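Local coordinates for protein arginase (Glaciozyma antarctica, PDB 5YNL) that probably hydrolyses L-arginine to L-ornithine and urea, as a cold-adapted member of the manganese-dependent arginase family, at residues L147-A158 against L324-I332; Y169-H180 against R279-A289. One frame throughout, in Å; residues are numbered along the deposited sequence. Where two conformers were deposited one is given.

Contact 1: residues L147-A158 against L324-I332; sequences LTVTLGGDHSLA and LVSLDIMEI
Leu147 meets Leu324 by its CD1 methyl, 3.9 Å from Leu324 CD2, the two side chains crossing at about a right angle. With CG anti to its backbone N (chi1 -158°), the branch is also carried against the carbonyl of Val325. From here strand 147-152 runs parallel to strand 324-330 in the middle of the arginase sheet. Thr148 N donates to Val325 O, and its own carbonyl takes Leu327 N in an almost straight bond (174°); its hydroxyl donates to a water that bridges to Val325 O. On the other face Val149 CG1 packs on Leu327 CD2. Thr150 N reaches Leu327 O at 2.7 Å, while its side chain lies alongside that of Asp328, OG1 3.7 Å from OD1. A second water lies within bonding distance of Thr150 OG1, Asp328 OD1 and Thr148 O, though with fewer protons than acceptors in reach; Thr161 of helix 158-168 bonds to both side chains. Leu151 CD2 rests 3.9 Å from Ile329 CB. Gly152 CA passes 3.8 Å from Met330 SD, with no side chain between them. Gly153 O accepts Glu331 N. Asp154 OD2 accepts from Ser156 N, an Asx turn, and within it His155 sets CD2 3.7 Å from Met330 CG. Met330, bent at chi2 (-72°), brings CE against Leu157 CB and to 3.7 Å from Ala158 N. Hydroxyls, waters and Asp328 thus line one face and aliphatic groups the other; the Gly-Gly-Asp-His turn brings His155, bonded to Asp178, close to Glu331, bonded to His195, consistent with the metal and substrate site of arginases.

Contact 2: residues Y169-H180 against R279-A289; sequences YPEACLIWVDAH and RPIHLSFDVDA
Val177 and Phe285, Ile175 and Leu283 pair across two neighbouring parallel strands, 173-177 and 281-286, of the central sheet of the arginase alpha/beta fold. Six backbone bonds join them, from Cys173 N to Pro280 O at one end to Asp286 N on Val177 O at the other. Apolar contacts fill the face toward helix 254-273: Cys173 SG sits 3.6 Å from Ile281 CG1, and Leu283 CD1 lies 3.7 Å from Ile175 CG2 while also touching Val177 CG2. Val177 CG1, swung opposite its own nitrogen (chi1 -179°), comes to lie over the Phe285 ring, 3.8 Å from its centroid, a CH-pi contact. On the other face Leu174 CD1 fits against His282 and Ser284 CB. Before the strands, Tyr169 lays its ring on Pro280, whose CB is over one face. The salt bridge stands beside it: Arg279 NH2 meets Glu171 OE1 at 2.7 Å, the carboxylate and guanidinium planes 39° apart, and the same nitrogen donates to Glu171 O at 3.2 Å from above the carbonyl plane. An alanine at Arg279 is likely to leave the Glu171 carboxylate without its charged mate and the beta turn from Tyr169 to Ala172 less firmly held. Carboxylates gather at the C-terminal ends, in the Asp-Ala-His and Asp-Val-Asp sequences that in arginases help to bind two manganese ions, probably their role here. Asp178 and Asp286 each form an Asx turn, with His180 N and Asp288 N respectively. Asp178 OD1, the acceptor for His180 N, lies 3.2 Å from Asp288 OD1, a pair of acceptors and not a hydrogen bond.

How the contacts relate
Both contacts are parallel strand pairs of one sheet, and strands 324-330 and 281-286 lie next to each other, so contact 2 continues the sheet from contact 1. Along the chain, contact 2 is nested within the loop that contact 1 closes. Contact 1 is buried almost throughout and holds two waters against its polar face; contact 2 is equally central along its strands but emerges at its start, where it carries the one salt bridge of the pair. At their C-terminal ends the two converge: His155 of contact 1 meets Asp178 and Trp176 of contact 2, bringing both sets of turns to what is probably one active site.

Contact 1: residues L147-A158 against L324-I332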
loop_
_atom_site.group_PDB
_atom_site.type_symbol
_atom_site.label_atom_id
_atom_site.label_comp_id
_atom_site.label_asym_id
_atom_site.label_seq_id
_atom_site.Cartn_x
_atom_site.Cartn_y
_atom_site.Cartn_z
ATOM N N LEU A 147 10.087 0.410 9.324
ATOM C CA LEU A 147 9.264 0.702 8.155
ATOM C C LEU A 147 8.867 -0.676 7.637
ATOM O O LEU A 147 9.738 -1.444 7.257
ATOM C CB LEU A 147 10.083 1.465 7.107
ATOM C CG LEU A 147 9.370 2.315 6.049
ATOM C CD1 LEU A 147 10.388 3.189 5.346
ATOM C CD2 LEU A 147 8.629 1.429 5.049
ATOM N N THR A 148 7.580 -1.017 7.674
ATOM C CA THR A 148 7.140 -2.364 7.284
ATOM C C THR A 148 6.894 -2.453 5.777
ATOM O O THR A 148 5.971 -1.815 5.236
ATOM C CB THR A 148 5.864 -2.767 8.011
ATOM O OG1 THR A 148 5.993 -2.429 9.400
ATOM C CG2 THR A 148 5.594 -4.257 7.840
ATOM N N VAL A 149 7.724 -3.236 5.101
ATOM C CA VAL A 149 7.558 -3.478 3.675
ATOM C C VAL A 149 6.722 -4.745 3.511
ATOM O O VAL A 149 7.214 -5.846 3.775
ATOM C CB VAL A 149 8.928 -3.640 2.952
ATOM C CG1 VAL A 149 8.735 -3.871 1.456
ATOM C CG2 VAL A 149 9.821 -2.410 3.194
ATOM N N THR A 150 5.459 -4.605 3.102
ATOM C CA THR A 150 4.654 -5.797 2.845
ATOM C C THR A 150 4.720 -6.173 1.377
ATOM O O THR A 150 4.335 -5.383 0.481
ATOM C CB THR A 150 3.192 -5.688 3.286
ATOM O OG1 THR A 150 3.123 -5.139 4.606
ATOM C CG2 THR A 150 2.558 -7.070 3.298
ATOM N N LEU A 151 5.238 -7.380 1.143
ATOM C CA LEU A 151 5.382 -7.920 -0.193
ATOM C C LEU A 151 4.195 -8.819 -0.408
ATOM O O LEU A 151 4.075 -9.882 0.217
ATOM C CB LEU A 151 6.683 -8.709 -0.329
ATOM C CG LEU A 151 7.923 -7.840 -0.157
ATOM C CD1 LEU A 151 9.203 -8.634 -0.441
ATOM C CD2 LEU A 151 7.822 -6.584 -1.043
ATOM N N GLY A 152 3.303 -8.401 -1.293
ATOM C CA GLY A 152 2.085 -9.152 -1.418
ATOM C C GLY A 152 1.802 -9.885 -2.709
ATOM O O GLY A 152 2.429 -9.695 -3.779
ATOM N N GLY A 153 0.843 -10.784 -2.559
ATOM C CA GLY A 153 -0.029 -11.126 -3.641
ATOM C C GLY A 153 -1.101 -10.050 -3.619
ATOM O O GLY A 153 -0.847 -8.875 -3.907
ATOM N N ASP A 154 -2.292 -10.457 -3.211
ATOM C CA ASP A 154 -3.509 -9.709 -3.452
ATOM C C ASP A 154 -3.596 -8.395 -2.687
ATOM O O ASP A 154 -3.095 -8.283 -1.578
ATOM C CB ASP A 154 -4.688 -10.588 -3.082
ATOM C CG ASP A 154 -5.967 -10.059 -3.609
ATOM O OD1 ASP A 154 -6.276 -10.385 -4.774
ATOM O OD2 ASP A 154 -6.648 -9.304 -2.874
ATOM N N HIS A 155 -4.239 -7.399 -3.283
ATOM C CA HIS A 155 -4.397 -6.116 -2.614
ATOM C C HIS A 155 -5.389 -6.161 -1.424
ATOM O O HIS A 155 -5.320 -5.319 -0.526
ATOM C CB HIS A 155 -4.718 -4.991 -3.614
ATOM C CG HIS A 155 -4.190 -3.644 -3.199
ATOM N ND1 HIS A 155 -4.258 -2.530 -4.008
ATOM C CD2 HIS A 155 -3.595 -3.242 -2.051
ATOM C CE1 HIS A 155 -3.704 -1.501 -3.388
ATOM N NE2 HIS A 155 -3.302 -1.907 -2.197
ATOM N N SER A 156 -6.272 -7.159 -1.386
ATOM C CA SER A 156 -7.149 -7.322 -0.219
ATOM C C SER A 156 -6.340 -7.463 1.069
ATOM O O SER A 156 -6.851 -7.197 2.168
ATOM C CB SER A 156 -8.126 -8.500 -0.381
ATOM O OG SER A 156 -7.459 -9.747 -0.581
ATOM N N LEU A 157 -5.078 -7.881 0.927
ATOM C CA LEU A 157 -4.150 -7.986 2.054
ATOM C C LEU A 157 -3.922 -6.620 2.720
ATOM O O LEU A 157 -3.445 -6.557 3.874
ATOM C CB LEU A 157 -2.812 -8.557 1.602
ATOM C CG LEU A 157 -2.619 -10.062 1.473
ATOM C CD1 LEU A 157 -3.943 -10.823 1.328
ATOM C CD2 LEU A 157 -1.708 -10.346 0.296
ATOM N N ALA A 158 -4.259 -5.541 1.999
ATOM C CA ALA A 158 -4.214 -4.201 2.592
ATOM C C ALA A 158 -5.165 -4.028 3.790
ATOM O O ALA A 158 -5.015 -3.094 4.574
ATOM C CB ALA A 158 -4.432 -3.112 1.564
ATOM N N LEU A 324 7.085 8.402 5.315
ATOM C CA LEU A 324 6.687 7.015 5.059
ATOM C C LEU A 324 7.006 6.055 6.231
ATOM O O LEU A 324 8.146 5.962 6.681
ATOM C CB LEU A 324 7.350 6.523 3.776
ATOM C CG LEU A 324 7.036 5.094 3.334
ATOM C CD1 LEU A 324 5.667 5.043 2.641
ATOM C CD2 LEU A 324 8.153 4.582 2.404
ATOM N N VAL A 325 5.998 5.339 6.714
ATOM C CA VAL A 325 6.244 4.309 7.718
ATOM C C VAL A 325 5.894 2.911 7.209
ATOM O O VAL A 325 6.443 1.925 7.691
ATOM C CB VAL A 325 5.482 4.576 9.024
ATOM C CG1 VAL A 325 6.008 5.847 9.707
ATOM C CG2 VAL A 325 3.978 4.684 8.747
ATOM N N SER A 326 5.002 2.826 6.227
ATOM C CA SER A 326 4.604 1.538 5.669
ATOM C C SER A 326 4.463 1.555 4.166
ATOM O O SER A 326 3.908 2.499 3.587
ATOM C CB SER A 326 3.297 1.045 6.276
ATOM O OG SER A 326 3.542 0.363 7.480
ATOM N N LEU A 327 4.958 0.485 3.556
ATOM C CA LEU A 327 4.966 0.303 2.115
ATOM C C LEU A 327 4.441 -1.087 1.778
ATOM O O LEU A 327 5.001 -2.097 2.256
ATOM C CB LEU A 327 6.407 0.411 1.607
ATOM C CG LEU A 327 6.700 0.004 0.161
ATOM C CD1 LEU A 327 5.980 0.946 -0.805
ATOM C CD2 LEU A 327 8.185 0.014 -0.063
ATOM N N ASP A 328 3.376 -1.148 0.979
ATOM C CA ASP A 328 2.954 -2.412 0.397
ATOM C C ASP A 328 3.380 -2.449 -1.073
ATOM O O ASP A 328 3.200 -1.459 -1.805
ATOM C CB ASP A 328 1.438 -2.569 0.410
ATOM C CG ASP A 328 0.808 -2.266 1.744
ATOM O OD1 ASP A 328 1.479 -2.340 2.801
ATOM O OD2 ASP A 328 -0.404 -1.970 1.710
ATOM N N ILE A 329 3.909 -3.584 -1.511
ATOM C CA ILE A 329 4.157 -3.798 -2.925
ATOM C C ILE A 329 3.326 -5.029 -3.284
ATOM O O ILE A 329 3.728 -6.169 -2.971
ATOM C CB ILE A 329 5.641 -4.102 -3.204
ATOM C CG1 ILE A 329 6.552 -3.017 -2.626
ATOM C CG2 ILE A 329 5.876 -4.340 -4.711
ATOM C CD1 ILE A 329 6.660 -1.744 -3.461
ATOM N N MET A 330 2.173 -4.826 -3.917
ATOM C CA MET A 330 1.211 -5.910 -4.055
ATOM C C MET A 330 1.130 -6.466 -5.484
ATOM O O MET A 330 1.577 -5.822 -6.442
ATOM C CB MET A 330 -0.165 -5.409 -3.602
ATOM C CG MET A 330 -0.218 -4.867 -2.169
ATOM S SD MET A 330 -0.088 -6.095 -0.841
ATOM C CE MET A 330 -0.854 -5.197 0.510
ATOM N N GLU A 331 0.554 -7.654 -5.621
ATOM C CA GLU A 331 0.314 -8.268 -6.928
ATOM C C GLU A 331 1.537 -8.308 -7.847
ATOM O O GLU A 331 1.441 -8.052 -9.046
ATOM C CB GLU A 331 -0.899 -7.635 -7.619
ATOM C CG GLU A 331 -2.211 -7.922 -6.891
ATOM C CD GLU A 331 -3.455 -7.528 -7.685
ATOM O OE1 GLU A 331 -3.486 -7.738 -8.928
ATOM O OE2 GLU A 331 -4.413 -7.021 -7.047
ATOM N N ILE A 332 2.675 -8.668 -7.261
ATOM C CA ILE A 332 3.962 -8.687 -7.948
ATOM C C ILE A 332 3.981 -9.656 -9.141
ATOM O O ILE A 332 4.403 -9.278 -10.232
ATOM C CB ILE A 332 5.102 -9.000 -6.952
ATOM C CG1 ILE A 332 5.306 -7.821 -5.994
ATOM C CG2 ILE A 332 6.394 -9.335 -7.683
ATOM C CD1 ILE A 332 5.853 -8.216 -4.642
HETATM O O HOH W 1 3.095 -2.659 4.955
HETATM O O HOH W 2 5.633 0.590 10.142
#

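Contact 2: residues Y169-H180 against R279-A289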
loop_
_atom_site.group_PDB
_atom_site.type_symbol
_atom_site.label_atom_id
_atom_site.label_comp_id
_atom_site.label_asym_id
_atom_site.label_seq_id
_atom_site.Cartn_x
_atom_site.Cartn_y
_atom_site.Cartn_z
ATOM N N TYR A 169 -0.146 3.768 13.993
ATOM C CA TYR A 169 -0.227 5.176 13.628
ATOM C C TYR A 169 -1.667 5.550 13.301
ATOM O O TYR A 169 -2.075 5.506 12.134
ATOM C CB TYR A 169 0.681 5.491 12.428
ATOM C CG TYR A 169 2.154 5.203 12.653
ATOM C CD1 TYR A 169 2.922 6.012 13.477
ATOM C CD2 TYR A 169 2.780 4.129 12.017
ATOM C CE1 TYR A 169 4.269 5.762 13.674
ATOM C CE2 TYR A 169 4.137 3.866 12.208
ATOM C CZ TYR A 169 4.880 4.691 13.040
ATOM O OH TYR A 169 6.229 4.441 13.240
ATOM N N PRO A 170 -2.453 5.886 14.335
ATOM C CA PRO A 170 -3.851 6.279 14.129
ATOM C C PRO A 170 -3.941 7.577 13.357
ATOM O O PRO A 170 -4.985 7.877 12.792
ATOM C CB PRO A 170 -4.375 6.507 15.551
ATOM C CG PRO A 170 -3.480 5.685 16.417
ATOM C CD PRO A 170 -2.124 5.712 15.758
ATOM N N GLU A 171 -2.863 8.348 13.336
ATOM C CA GLU A 171 -2.880 9.595 12.594
ATOM C C GLU A 171 -2.214 9.485 11.230
ATOM O O GLU A 171 -1.873 10.504 10.617
ATOM C CB GLU A 171 -2.255 10.717 13.427
ATOM C CG GLU A 171 -3.030 11.017 14.744
ATOM C CD GLU A 171 -4.473 11.414 14.480
ATOM O OE1 GLU A 171 -4.772 11.846 13.346
ATOM O OE2 GLU A 171 -5.315 11.303 15.391
ATOM N N ALA A 172 -2.048 8.257 10.732
ATOM C CA ALA A 172 -1.424 8.069 9.414
ATOM C C ALA A 172 -2.384 8.449 8.282
ATOM O O ALA A 172 -3.593 8.593 8.497
ATOM C CB ALA A 172 -0.954 6.639 9.241
ATOM N N CYS A 173 -1.858 8.593 7.074
ATOM C CA CYS A 173 -2.723 8.741 5.917
ATOM C C CYS A 173 -2.410 7.620 4.922
ATOM O O CYS A 173 -1.380 6.958 5.056
ATOM C CB CYS A 173 -2.517 10.111 5.280
ATOM S SG CYS A 173 -0.917 10.342 4.539
ATOM N N LEU A 174 -3.272 7.393 3.933
ATOM C CA LEU A 174 -3.082 6.242 3.058
ATOM C C LEU A 174 -3.087 6.636 1.596
ATOM O O LEU A 174 -4.059 7.248 1.105
ATOM C CB LEU A 174 -4.164 5.192 3.314
ATOM C CG LEU A 174 -4.331 3.966 2.392
ATOM C CD1 LEU A 174 -3.057 3.132 2.288
ATOM C CD2 LEU A 174 -5.496 3.092 2.876
ATOM N N ILE A 175 -2.012 6.288 0.889
ATOM C CA ILE A 175 -1.954 6.557 -0.545
ATOM C C ILE A 175 -2.048 5.227 -1.267
ATOM O O ILE A 175 -1.212 4.335 -1.088
ATOM C CB ILE A 175 -0.674 7.301 -0.928
ATOM C CG1 ILE A 175 -0.664 8.659 -0.234
ATOM C CG2 ILE A 175 -0.567 7.511 -2.466
ATOM C CD1 ILE A 175 0.554 9.446 -0.553
ATOM N N TRP A 176 -3.089 5.083 -2.064
ATOM C CA TRP A 176 -3.429 3.783 -2.588
ATOM C C TRP A 176 -3.191 3.866 -4.090
ATOM O O TRP A 176 -3.823 4.672 -4.789
ATOM C CB TRP A 176 -4.890 3.513 -2.268
ATOM C CG TRP A 176 -5.410 2.169 -2.616
ATOM C CD1 TRP A 176 -5.749 1.703 -3.863
ATOM C CD2 TRP A 176 -5.746 1.129 -1.696
ATOM N NE1 TRP A 176 -6.241 0.419 -3.765
ATOM C CE2 TRP A 176 -6.248 0.046 -2.448
ATOM C CE3 TRP A 176 -5.646 1.000 -0.311
ATOM C CZ2 TRP A 176 -6.641 -1.158 -1.851
ATOM C CZ3 TRP A 176 -6.037 -0.184 0.275
ATOM C CH2 TRP A 176 -6.532 -1.247 -0.489
ATOM N N VAL A 177 -2.252 3.065 -4.581
ATOM C CA VAL A 177 -1.907 3.082 -5.994
ATOM C C VAL A 177 -2.380 1.785 -6.656
ATOM O O VAL A 177 -1.887 0.684 -6.353
ATOM C CB VAL A 177 -0.397 3.294 -6.193
ATOM C CG1 VAL A 177 -0.050 3.326 -7.702
ATOM C CG2 VAL A 177 0.063 4.595 -5.493
ATOM N N ASP A 178 -3.354 1.914 -7.558
ATOM C CA ASP A 178 -4.068 0.750 -8.088
ATOM C C ASP A 178 -4.951 1.205 -9.230
ATOM O O ASP A 178 -5.359 2.373 -9.288
ATOM C CB ASP A 178 -4.934 0.113 -6.981
ATOM C CG ASP A 178 -5.320 -1.336 -7.276
ATOM O OD1 ASP A 178 -5.890 -1.590 -8.358
ATOM O OD2 ASP A 178 -5.063 -2.223 -6.433
ATOM N N ALA A 179 -5.207 0.284 -10.155
ATOM C CA ALA A 179 -6.145 0.530 -11.242
ATOM C C ALA A 179 -7.565 0.423 -10.704
ATOM O O ALA A 179 -8.522 0.870 -11.346
ATOM C CB ALA A 179 -5.925 -0.479 -12.359
ATOM N N HIS A 180 -7.689 -0.188 -9.524
ATOM C CA HIS A 180 -8.989 -0.489 -8.927
ATOM C C HIS A 180 -9.177 0.200 -7.591
ATOM O O HIS A 180 -8.249 0.278 -6.792
ATOM C CB HIS A 180 -9.120 -1.993 -8.701
ATOM C CG HIS A 180 -8.720 -2.814 -9.875
ATOM N ND1 HIS A 180 -9.268 -2.633 -11.133
ATOM C CD2 HIS A 180 -7.823 -3.820 -10.000
ATOM C CE1 HIS A 180 -8.731 -3.496 -11.970
ATOM N NE2 HIS A 180 -7.848 -4.232 -11.307
ATOM N N ARG A 279 1.704 13.894 9.027
ATOM C CA ARG A 279 1.137 12.549 9.185
ATOM C C ARG A 279 2.038 11.447 8.633
ATOM O O ARG A 279 2.627 11.606 7.556
ATOM C CB ARG A 279 -0.230 12.467 8.477
ATOM C CG ARG A 279 -1.378 13.255 9.171
ATOM C CD ARG A 279 -2.699 12.954 8.501
ATOM N NE ARG A 279 -3.794 13.814 8.935
ATOM C CZ ARG A 279 -4.596 13.569 9.973
ATOM N NH1 ARG A 279 -5.558 14.423 10.267
ATOM N NH2 ARG A 279 -4.439 12.487 10.718
ATOM N N PRO A 280 2.140 10.319 9.359
ATOM C CA PRO A 280 2.864 9.165 8.801
ATOM C C PRO A 280 2.194 8.761 7.489
ATOM O O PRO A 280 0.985 8.943 7.373
ATOM C CB PRO A 280 2.638 8.062 9.849
ATOM C CG PRO A 280 2.318 8.798 11.124
ATOM C CD PRO A 280 1.549 10.024 10.675
ATOM N N ILE A 281 2.947 8.250 6.520
ATOM C CA ILE A 281 2.359 7.857 5.246
ATOM C C ILE A 281 2.388 6.334 5.075
ATOM O O ILE A 281 3.440 5.695 5.260
ATOM C CB ILE A 281 3.095 8.519 4.039
ATOM C CG1 ILE A 281 2.628 9.967 3.855
ATOM C CG2 ILE A 281 2.869 7.727 2.744
ATOM C CD1 ILE A 281 3.587 10.857 2.982
ATOM N N HIS A 282 1.240 5.767 4.699
ATOM C CA HIS A 282 1.148 4.377 4.303
ATOM C C HIS A 282 0.998 4.366 2.787
ATOM O O HIS A 282 -0.029 4.816 2.248
ATOM C CB HIS A 282 -0.056 3.682 4.968
ATOM C CG HIS A 282 -0.048 2.186 4.864
ATOM N ND1 HIS A 282 0.885 1.479 4.128
ATOM C CD2 HIS A 282 -0.872 1.253 5.396
ATOM C CE1 HIS A 282 0.642 0.187 4.225
ATOM N NE2 HIS A 282 -0.427 0.023 4.984
ATOM N N LEU A 283 2.013 3.876 2.089
ATOM C CA LEU A 283 1.916 3.800 0.628
ATOM C C LEU A 283 1.625 2.378 0.222
ATOM O O LEU A 283 2.502 1.489 0.336
ATOM C CB LEU A 283 3.198 4.285 -0.070
ATOM C CG LEU A 283 3.267 4.231 -1.603
ATOM C CD1 LEU A 283 2.115 5.009 -2.296
ATOM C CD2 LEU A 283 4.597 4.797 -2.041
ATOM N N SER A 284 0.395 2.147 -0.239
ATOM C CA SER A 284 -0.006 0.785 -0.608
ATOM C C SER A 284 -0.020 0.666 -2.130
ATOM O O SER A 284 -0.990 1.081 -2.784
ATOM C CB SER A 284 -1.375 0.449 -0.016
ATOM O OG SER A 284 -1.546 -0.953 0.058
ATOM N N PHE A 285 1.063 0.109 -2.672
ATOM C CA PHE A 285 1.339 0.129 -4.111
ATOM C C PHE A 285 1.055 -1.218 -4.790
ATOM O O PHE A 285 1.684 -2.232 -4.468
ATOM C CB PHE A 285 2.809 0.500 -4.358
ATOM C CG PHE A 285 3.060 1.117 -5.705
ATOM C CD1 PHE A 285 2.844 0.395 -6.871
ATOM C CD2 PHE A 285 3.506 2.418 -5.805
ATOM C CE1 PHE A 285 3.065 0.991 -8.122
ATOM C CE2 PHE A 285 3.729 2.994 -7.033
ATOM C CZ PHE A 285 3.501 2.283 -8.198
ATOM N N ASP A 286 0.116 -1.223 -5.733
ATOM C CA ASP A 286 -0.222 -2.433 -6.451
ATOM C C ASP A 286 0.387 -2.305 -7.812
ATOM O O ASP A 286 0.157 -1.326 -8.514
ATOM C CB ASP A 286 -1.727 -2.576 -6.608
ATOM C CG ASP A 286 -2.119 -3.921 -7.155
ATOM O OD1 ASP A 286 -1.746 -4.234 -8.309
ATOM O OD2 ASP A 286 -2.790 -4.686 -6.428
ATOM N N VAL A 287 1.158 -3.312 -8.186
ATOM C CA VAL A 287 1.885 -3.334 -9.444
ATOM C C VAL A 287 0.963 -3.422 -10.669
ATOM O O VAL A 287 1.369 -3.051 -11.764
ATOM C CB VAL A 287 2.947 -4.436 -9.374
ATOM C CG1 VAL A 287 3.691 -4.606 -10.673
ATOM C CG2 VAL A 287 3.918 -4.085 -8.271
ATOM N N ASP A 288 -0.286 -3.850 -10.483
ATOM C CA ASP A 288 -1.256 -3.819 -11.587
ATOM C C ASP A 288 -1.615 -2.394 -12.073
ATOM O O ASP A 288 -2.280 -2.226 -13.101
ATOM C CB ASP A 288 -2.503 -4.695 -11.300
ATOM C CG ASP A 288 -3.658 -3.943 -10.589
ATOM O OD1 ASP A 288 -3.470 -2.834 -10.017
ATOM O OD2 ASP A 288 -4.787 -4.498 -10.584
ATOM N N ALA A 289 -1.168 -1.371 -11.343
ATOM C CA ALA A 289 -1.385 -0.003 -11.804
ATOM C C ALA A 289 -0.375 0.353 -12.890
ATOM O O ALA A 289 -0.534 1.382 -13.574
ATOM C CB ALA A 289 -1.341 1.004 -10.650
#